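Local coordinates for protein 3-hydroxyadipyl-CoA dehydrogenase (Escherichia coli, PDB 3MOG) that catalyses the NAD-dependent oxidation of 3-hydroxyadipyl-CoA to 3-oxoadipyl-CoA in the breakdown of phenylacetate, at residues 65-68 / 69-73. Sequence-based numbering, arbitrary orientation.
Sequences TCER and TLKRL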
loop_
_atom_site.group_PDB
_atom_site.type_symbol
_atom_site.label_atom_id
_atom_site.label_comp_id
_atom_site.label_asym_id
_atom_site.label_seq_id
_atom_site.Cartn_x
_atom_site.Cartn_y
_atom_site.Cartn_z
ATOM N N THR C 65 -4.427 -54.600 9.596
ATOM C CA THR C 65 -4.752 -53.319 8.985
ATOM C C THR C 65 -3.509 -52.759 8.318
ATOM O O THR C 65 -3.597 -52.191 7.234
ATOM C CB THR C 65 -5.400 -52.363 10.014
ATOM O OG1 THR C 65 -6.633 -52.952 10.453
ATOM C CG2 THR C 65 -5.699 -50.985 9.417
ATOM N N CYS C 66 -2.353 -52.986 8.936
ATOM C CA CYS C 66 -1.087 -52.680 8.299
ATOM C C CYS C 66 -0.947 -53.346 6.937
ATOM O O CYS C 66 -0.698 -52.663 5.932
ATOM C CB CYS C 66 0.081 -53.093 9.176
ATOM S SG CYS C 66 1.665 -52.569 8.491
ATOM N N GLU C 67 -1.124 -54.666 6.897
ATOM C CA GLU C 67 -0.896 -55.403 5.654
ATOM C C GLU C 67 -1.943 -55.097 4.588
ATOM O O GLU C 67 -1.614 -54.998 3.404
ATOM C CB GLU C 67 -0.766 -56.916 5.897
ATOM C CG GLU C 67 -0.057 -57.664 4.747
ATOM C CD GLU C 67 1.136 -56.883 4.158
ATOM O OE1 GLU C 67 2.172 -56.734 4.855
ATOM O OE2 GLU C 67 1.031 -56.421 2.993
ATOM N N ARG C 68 -3.193 -54.916 5.015
ATOM C CA ARG C 68 -4.269 -54.543 4.087
ATOM C C ARG C 68 -4.093 -53.130 3.500
ATOM O O ARG C 68 -4.422 -52.892 2.334
ATOM C CB ARG C 68 -5.640 -54.665 4.750
ATOM C CG ARG C 68 -6.097 -56.082 5.019
ATOM C CD ARG C 68 -7.541 -56.178 4.608
ATOM N NE ARG C 68 -8.380 -56.678 5.681
ATOM C CZ ARG C 68 -9.700 -56.802 5.597
ATOM N NH1 ARG C 68 -10.342 -56.455 4.481
ATOM N NH2 ARG C 68 -10.375 -57.267 6.636
ATOM N N THR C 69 -3.582 -52.211 4.320
ATOM C CA THR C 69 -3.209 -50.866 3.866
ATOM C C THR C 69 -2.153 -50.904 2.762
ATOM O O THR C 69 -2.358 -50.319 1.696
ATOM C CB THR C 69 -2.713 -49.987 5.029
ATOM O OG1 THR C 69 -3.731 -49.924 6.034
ATOM C CG2 THR C 69 -2.374 -48.554 4.551
ATOM N N LEU C 70 -1.057 -51.621 3.009
ATOM C CA LEU C 70 0.072 -51.691 2.058
ATOM C C LEU C 70 -0.304 -52.287 0.709
ATOM O O LEU C 70 0.179 -51.833 -0.332
ATOM C CB LEU C 70 1.245 -52.462 2.656
ATOM C CG LEU C 70 1.734 -51.822 3.953
ATOM C CD1 LEU C 70 2.782 -52.680 4.638
ATOM C CD2 LEU C 70 2.242 -50.404 3.701
ATOM N N LYS C 71 -1.188 -53.280 0.745
ATOM C CA LYS C 71 -1.703 -53.934 -0.455
ATOM C C LYS C 71 -2.561 -52.995 -1.320
ATOM O O LYS C 71 -2.672 -53.193 -2.527
ATOM C CB LYS C 71 -2.513 -55.173 -0.048
ATOM C CG LYS C 71 -2.455 -56.339 -1.020
ATOM C CD LYS C 71 -2.572 -57.683 -0.276
ATOM C CE LYS C 71 -1.222 -58.139 0.304
ATOM N NZ LYS C 71 -1.357 -59.129 1.416
ATOM N N ARG C 72 -3.165 -51.979 -0.706
ATOM C CA ARG C 72 -4.030 -51.054 -1.442
ATOM C C ARG C 72 -3.251 -49.932 -2.136
ATOM O O ARG C 72 -3.810 -49.193 -2.940
ATOM C CB ARG C 72 -5.163 -50.514 -0.546
ATOM C CG ARG C 72 -6.228 -51.574 -0.233
ATOM C CD ARG C 72 -7.368 -51.074 0.640
ATOM N NE ARG C 72 -6.983 -50.883 2.036
ATOM C CZ ARG C 72 -7.531 -51.511 3.078
ATOM N NH1 ARG C 72 -8.500 -52.403 2.905
ATOM N NH2 ARG C 72 -7.112 -51.238 4.307
ATOM N N LEU C 73 -1.956 -49.830 -1.842
ATOM C CA LEU C 73 -1.098 -48.823 -2.462
ATOM C C LEU C 73 -0.543 -49.286 -3.802
ATOM O O LEU C 73 0.439 -50.020 -3.852
ATOM C CB LEU C 73 0.049 -48.427 -1.520
ATOM C CG LEU C 73 -0.341 -47.606 -0.283
ATOM C CD1 LEU C 73 0.780 -47.606 0.737
ATOM C CD2 LEU C 73 -0.739 -46.172 -0.665
#
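Thr-69 grips the carbonyl of Thr-65 twice: its backbone N donates to Thr-65 O in the regular helical bond, and its OG1 donates to the same oxygen at 2.6 Å. The two donors come from opposite faces of the carbonyl plane. Because OG1 lies beside its own backbone N (chi1 -57°), the hydroxyl folds back over the preceding turn. One residue on, Cys-66 turns SG against Leu-70 CD1 at 4.0 Å. Along the exposed flank, Glu-67 bends at chi2 and crosses Lys-71 at a slant, with a long salt bridge of 3.9 Å between Glu-67 OE2 and Lys-71 NZ. In the last turn the Arg-72 guanidinium lays one face over Arg-68 O, which sits 3.2 Å above its plane, while NE donates to Ala-25 O; Arg-68 itself pairs with Glu-64. Replacing Arg-72 with a leucine would probably leave Ala-25 O without this donor and Arg-68 O without the flat group over it. Helix 63-71 packs Cys-66, Thr-69 and Leu-70 against helix 38-57, with Thr-69 also meeting helix 15-26, just before the chain enters 73-76, an outermost strand of the Rossmann-type NAD-binding sheet.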